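Local structure of RNA-binding protein HI_1333 (1JO0) at residues E38-N42 and V83-P87; N42-L46 and P87-I93. The protein probably binds RNA through its CRM domain, a small alpha/beta fold of the CRS1-YhbY family. All blocks are in the same frame, centred on the assembly; numbering follows the deposited sequence. Where two conformers were deposited one is given.

Contact 1: residues E38-N42 and V83-P87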
loop_
_atom_site.group_PDB
_atom_site.type_symbol
_atom_site.label_atom_id
_atom_site.label_comp_id
_atom_site.label_asym_id
_atom_site.label_seq_id
_atom_site.Cartn_x
_atom_site.Cartn_y
_atom_site.Cartn_z
ATOM N N GLU A 38 -3.396 0.099 -8.460
ATOM C CA GLU A 38 -3.682 1.462 -8.926
ATOM C C GLU A 38 -5.124 1.881 -8.672
ATOM O O GLU A 38 -5.387 2.967 -8.217
ATOM C CB GLU A 38 -3.465 1.551 -10.430
ATOM C CG GLU A 38 -2.066 1.856 -10.791
ATOM C CD GLU A 38 -1.619 3.283 -10.449
ATOM O OE1 GLU A 38 -0.418 3.424 -10.208
ATOM O OE2 GLU A 38 -2.406 4.247 -10.433
ATOM N N ASN A 39 -6.053 0.984 -8.983
ATOM C CA ASN A 39 -7.463 1.231 -8.802
ATOM C C ASN A 39 -7.733 1.534 -7.341
ATOM O O ASN A 39 -8.464 2.434 -6.955
ATOM C CB ASN A 39 -8.262 0.041 -9.302
ATOM C CG ASN A 39 -9.754 0.267 -9.145
ATOM O OD1 ASN A 39 -10.339 1.209 -9.685
ATOM N ND2 ASN A 39 -10.387 -0.625 -8.407
ATOM N N ALA A 40 -7.183 0.705 -6.465
ATOM C CA ALA A 40 -7.387 0.825 -5.032
ATOM C C ALA A 40 -6.810 2.120 -4.478
ATOM O O ALA A 40 -7.424 2.830 -3.689
ATOM C CB ALA A 40 -6.788 -0.403 -4.353
ATOM N N LEU A 41 -5.607 2.499 -4.894
ATOM C CA LEU A 41 -5.031 3.771 -4.538
ATOM C C LEU A 41 -5.915 4.921 -4.975
ATOM O O LEU A 41 -6.146 5.875 -4.230
ATOM C CB LEU A 41 -3.637 3.968 -5.101
ATOM C CG LEU A 41 -2.526 3.113 -4.495
ATOM C CD1 LEU A 41 -1.260 3.224 -5.358
ATOM C CD2 LEU A 41 -2.208 3.474 -3.061
ATOM N N ASN A 42 -6.412 4.864 -6.195
ATOM C CA ASN A 42 -7.255 5.911 -6.736
ATOM C C ASN A 42 -8.514 6.125 -5.914
ATOM O O ASN A 42 -8.839 7.279 -5.614
ATOM C CB ASN A 42 -7.652 5.608 -8.174
ATOM C CG ASN A 42 -6.514 5.969 -9.116
ATOM O OD1 ASN A 42 -5.607 6.721 -8.754
ATOM N ND2 ASN A 42 -6.691 5.365 -10.271
ATOM N N VAL A 83 1.016 -1.752 3.865
ATOM C CA VAL A 83 0.117 -0.614 3.937
ATOM C C VAL A 83 0.739 0.515 3.111
ATOM O O VAL A 83 1.923 0.858 3.325
ATOM C CB VAL A 83 -0.082 -0.162 5.385
ATOM C CG1 VAL A 83 -1.088 0.992 5.401
ATOM C CG2 VAL A 83 -0.546 -1.307 6.311
ATOM N N LEU A 84 -0.012 1.048 2.172
ATOM C CA LEU A 84 0.471 2.017 1.194
ATOM C C LEU A 84 -0.451 3.236 1.153
ATOM O O LEU A 84 -1.657 3.078 1.416
ATOM C CB LEU A 84 0.549 1.412 -0.184
ATOM C CG LEU A 84 1.423 0.190 -0.379
ATOM C CD1 LEU A 84 1.049 -0.549 -1.648
ATOM C CD2 LEU A 84 2.859 0.631 -0.430
ATOM N N TYR A 85 0.077 4.376 0.776
ATOM C CA TYR A 85 -0.729 5.586 0.665
ATOM C C TYR A 85 -0.314 6.431 -0.516
ATOM O O TYR A 85 0.883 6.670 -0.703
ATOM C CB TYR A 85 -0.656 6.422 1.941
ATOM C CG TYR A 85 -1.323 7.771 1.854
ATOM C CD1 TYR A 85 -2.700 7.920 2.047
ATOM C CD2 TYR A 85 -0.606 8.935 1.592
ATOM C CE1 TYR A 85 -3.292 9.175 1.963
ATOM C CE2 TYR A 85 -1.195 10.171 1.517
ATOM C CZ TYR A 85 -2.539 10.297 1.704
ATOM O OH TYR A 85 -3.132 11.528 1.640
ATOM N N ARG A 86 -1.295 6.918 -1.280
ATOM C CA ARG A 86 -0.993 7.931 -2.282
ATOM C C ARG A 86 -2.129 8.970 -2.284
ATOM O O ARG A 86 -3.287 8.524 -2.322
ATOM C CB ARG A 86 -0.873 7.326 -3.661
ATOM C CG ARG A 86 -0.327 8.263 -4.720
ATOM C CD ARG A 86 -0.168 7.561 -6.044
ATOM N NE ARG A 86 -1.419 7.209 -6.679
ATOM C CZ ARG A 86 -1.567 6.332 -7.663
ATOM N NH1 ARG A 86 -0.532 5.642 -8.146
ATOM N NH2 ARG A 86 -2.794 6.146 -8.145
ATOM N N PRO A 87 -1.833 10.250 -2.236
ATOM C CA PRO A 87 -2.915 11.233 -2.185
ATOM C C PRO A 87 -3.649 11.324 -3.516
ATOM O O PRO A 87 -3.067 11.137 -4.570
ATOM C CB PRO A 87 -2.173 12.532 -1.849
ATOM C CG PRO A 87 -0.807 12.331 -2.432
ATOM C CD PRO A 87 -0.506 10.874 -2.218
HETATM O O HOH W 1 -5.140 8.403 -4.443
HETATM O O HOH W 2 -3.857 8.920 -6.843
#

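Contact 2: residues N42-L46 and P87-I93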
loop_
_atom_site.group_PDB
_atom_site.type_symbol
_atom_site.label_atom_id
_atom_site.label_comp_id
_atom_site.label_asym_id
_atom_site.label_seq_id
_atom_site.Cartn_x
_atom_site.Cartn_y
_atom_site.Cartn_z
ATOM N N ASN A 42 -6.412 4.864 -6.195
ATOM C CA ASN A 42 -7.255 5.911 -6.736
ATOM C C ASN A 42 -8.514 6.125 -5.914
ATOM O O ASN A 42 -8.839 7.279 -5.614
ATOM C CB ASN A 42 -7.652 5.608 -8.174
ATOM C CG ASN A 42 -6.514 5.969 -9.116
ATOM O OD1 ASN A 42 -5.607 6.721 -8.754
ATOM N ND2 ASN A 42 -6.691 5.365 -10.271
ATOM N N HIS A 43 -9.203 5.013 -5.587
ATOM C CA HIS A 43 -10.453 5.176 -4.850
ATOM C C HIS A 43 -10.232 5.415 -3.368
ATOM O O HIS A 43 -10.985 6.173 -2.753
ATOM C CB HIS A 43 -11.356 3.955 -5.025
ATOM C CG HIS A 43 -11.885 3.892 -6.436
ATOM N ND1 HIS A 43 -12.766 4.810 -6.905
ATOM C CD2 HIS A 43 -11.570 3.076 -7.461
ATOM C CE1 HIS A 43 -13.041 4.548 -8.165
ATOM N NE2 HIS A 43 -12.324 3.489 -8.537
ATOM N N HIS A 44 -9.222 4.746 -2.774
ATOM C CA HIS A 44 -9.146 4.714 -1.323
ATOM C C HIS A 44 -8.022 5.555 -0.709
ATOM O O HIS A 44 -8.146 5.866 0.488
ATOM C CB HIS A 44 -8.935 3.270 -0.828
ATOM C CG HIS A 44 -10.072 2.401 -1.249
ATOM N ND1 HIS A 44 -11.326 2.542 -0.711
ATOM C CD2 HIS A 44 -10.119 1.377 -2.126
ATOM C CE1 HIS A 44 -12.139 1.627 -1.246
ATOM N NE2 HIS A 44 -11.421 0.907 -2.103
ATOM N N GLU A 45 -6.980 5.841 -1.455
ATOM C CA GLU A 45 -5.768 6.568 -1.027
ATOM C C GLU A 45 -4.921 5.700 -0.100
ATOM O O GLU A 45 -3.731 5.477 -0.398
ATOM C CB GLU A 45 -6.106 7.910 -0.345
ATOM C CG GLU A 45 -6.762 8.900 -1.278
ATOM C CD GLU A 45 -7.008 10.208 -0.526
ATOM O OE1 GLU A 45 -7.712 10.177 0.494
ATOM O OE2 GLU A 45 -6.482 11.268 -0.936
ATOM N N LEU A 46 -5.464 5.226 0.998
ATOM C CA LEU A 46 -4.830 4.341 1.990
ATOM C C LEU A 46 -5.301 2.927 1.748
ATOM O O LEU A 46 -6.508 2.691 1.782
ATOM C CB LEU A 46 -5.196 4.742 3.399
ATOM C CG LEU A 46 -4.609 3.901 4.539
ATOM C CD1 LEU A 46 -3.088 3.969 4.551
ATOM C CD2 LEU A 46 -5.194 4.352 5.850
ATOM N N PRO A 87 -1.833 10.250 -2.236
ATOM C CA PRO A 87 -2.915 11.233 -2.185
ATOM C C PRO A 87 -3.649 11.324 -3.516
ATOM O O PRO A 87 -3.067 11.137 -4.570
ATOM C CB PRO A 87 -2.173 12.532 -1.849
ATOM C CG PRO A 87 -0.807 12.331 -2.432
ATOM C CD PRO A 87 -0.506 10.874 -2.218
ATOM N N SER A 88 -4.940 11.669 -3.396
ATOM C CA SER A 88 -5.883 11.864 -4.481
ATOM C C SER A 88 -6.053 13.344 -4.762
ATOM O O SER A 88 -5.917 14.163 -3.870
ATOM C CB SER A 88 -7.285 11.285 -4.089
ATOM O OG SER A 88 -8.231 11.490 -5.069
ATOM N N GLU A 89 -6.432 13.681 -5.965
ATOM C CA GLU A 89 -6.849 15.016 -6.330
ATOM C C GLU A 89 -8.141 15.393 -5.644
ATOM O O GLU A 89 -8.374 16.603 -5.535
ATOM C CB GLU A 89 -7.021 15.186 -7.859
ATOM C CG GLU A 89 -5.735 14.811 -8.561
ATOM C CD GLU A 89 -5.661 15.198 -10.013
ATOM O OE1 GLU A 89 -4.534 15.406 -10.525
ATOM O OE2 GLU A 89 -6.766 15.278 -10.596
ATOM N N GLU A 90 -8.904 14.421 -5.187
ATOM C CA GLU A 90 -10.078 14.777 -4.391
ATOM C C GLU A 90 -9.873 13.998 -3.083
ATOM O O GLU A 90 -10.310 12.867 -2.965
ATOM C CB GLU A 90 -11.454 14.497 -5.003
ATOM C CG GLU A 90 -12.591 15.225 -4.304
ATOM C CD GLU A 90 -13.959 15.162 -4.927
ATOM O OE1 GLU A 90 -14.460 14.040 -5.209
ATOM O OE2 GLU A 90 -14.607 16.225 -5.152
ATOM N N ALA A 91 -9.153 14.564 -2.151
ATOM C CA ALA A 91 -8.840 13.919 -0.887
ATOM C C ALA A 91 -10.082 13.333 -0.243
ATOM O O ALA A 91 -11.072 14.001 -0.023
ATOM C CB ALA A 91 -8.191 14.820 0.141
ATOM N N LYS A 92 -10.012 12.054 0.057
ATOM C CA LYS A 92 -11.045 11.314 0.777
ATOM C C LYS A 92 -10.690 11.306 2.263
ATOM O O LYS A 92 -11.578 11.458 3.109
ATOM C CB LYS A 92 -11.259 9.903 0.222
ATOM C CG LYS A 92 -11.795 9.830 -1.203
ATOM C CD LYS A 92 -10.627 9.576 -2.139
ATOM C CE LYS A 92 -11.009 9.264 -3.553
ATOM N NZ LYS A 92 -12.028 8.227 -3.810
ATOM N N ILE A 93 -9.425 11.127 2.588
ATOM C CA ILE A 93 -8.954 11.040 3.955
ATOM C C ILE A 93 -8.258 12.347 4.311
ATOM O O ILE A 93 -7.399 12.832 3.592
ATOM C CB ILE A 93 -7.999 9.843 4.122
ATOM C CG1 ILE A 93 -8.696 8.504 3.884
ATOM C CG2 ILE A 93 -7.298 9.894 5.473
ATOM C CD1 ILE A 93 -7.738 7.336 3.775
HETATM O O HOH W 2 -3.857 8.920 -6.843
HETATM O O HOH W 3 -11.367 9.190 -6.929
HETATM O O HOH W 4 -8.279 9.580 -7.021
HETATM O O HOH W 5 -13.213 7.459 -6.310
HETATM O O HOH W 6 -5.648 12.069 1.696
#

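Contact 1: residues E38-N42 and V83-P87
A charge pair can tie a helix to the residue just beyond a strand; here Glu-38 of helix 31-44 supplies the acid and Arg-86, just after the inner strand 81-85, the base. The CA-to-CB bond of Glu-38 points away from 83-87, yet the m, m side chain curls back so that the carboxylate meets the guanidinium of Arg-86 end-on: NH1 of Arg-86 donates to OE1 of Glu-38 at 3.0 Å and NH2 of Arg-86 to OE2 of Glu-38, also at 3.0 Å, a bidentate salt bridge. NH1 is bonded besides to the backbone oxygen of Thr-70, at the end of helix 56-70. Leu-41, one turn on, points toward the strand. Its CD1 lies over one face of the guanidinium, 3.8 Å from NH1 of Arg-86, while its CD2 is 4.5 Å from CB of Leu-84. Here helix 31-44 packs on the mixed four-stranded sheet of the CRM domain, and Leu-84 and Leu-41 are both buried between them. The carbonyl of Leu-41 reaches Arg-86 through water 1, 2.7 Å from O of Leu-41 and 2.8 Å from O of Arg-86. Asn-42 adds a weak hydrogen bond, NH2 of Arg-86 to OD1 of Asn-42 at 2.9 Å, near the guanidinium plane.

Contact 2: residues N42-L46 and P87-I93
Glu-45 sends its side chain into the bend of 87-93, its carboxylate lying against the backbone of Ser-88, Ala-91, Lys-92 and Ile-93. OE2 of Glu-45 accepts from N of Ser-88 at 2.9 Å; OE1 of Glu-45 accepts from N of Lys-92 at 3.0 Å and from N of Ile-93 at 2.9 Å. A single buried acid thus gathers three amides of a segment without regular secondary structure, so that the acid at the helix end holds both limbs of the loop. Water 6 extends the network, 2.9 Å from OE2 of Glu-45 in a weak bond and 2.7 Å from O of Ile-93. Glu-45 is the first residue to leave helix 31-44, with a phi of 72°, and so stands at the turn from that helix into strand 46-51 of the CRM fold. The loop has its own local order: OG of Ser-88 accepts from N of Glu-90 at 3.0 Å, an ST turn. Nearer the surface, NZ of Lys-92 donates to O of His-43 at 2.5 Å, using a carbonyl of the last helical turn, while water 4 joins O of Asn-42 (2.8 Å) to OG of Ser-88 (2.7 Å). On the apolar side CD1 of Ile-93 packs 3.7 Å from CB of Leu-46, and Phe-10 and Leu-14 of helix 5-15 also touch Ile-93.

In the fold
Contacts 1 and 2 follow one another along the same two runs of chain, 38-46 and 83-93, with centres about 7 Å apart. Both use the C-terminal part of helix 31-44, and Asn-42 and Pro-87 belong to each. Between them, N of Arg-86 lies 3.0 Å from O of Glu-45, a probable hydrogen bond, so the residue whose side chain dominates contact 1 is joined by its backbone to the one that dominates contact 2. CD1 of Leu-46 also packs 3.7 Å from CG1 of Val-83. Contact 1 is partly buried, its centre about 6 Å from the chain centre, and contact 2 lies at the surface, about 13 Å from it. A glycerol, probably from the crystallisation liquor, sits about 3 Å from the Ile-93 side chain.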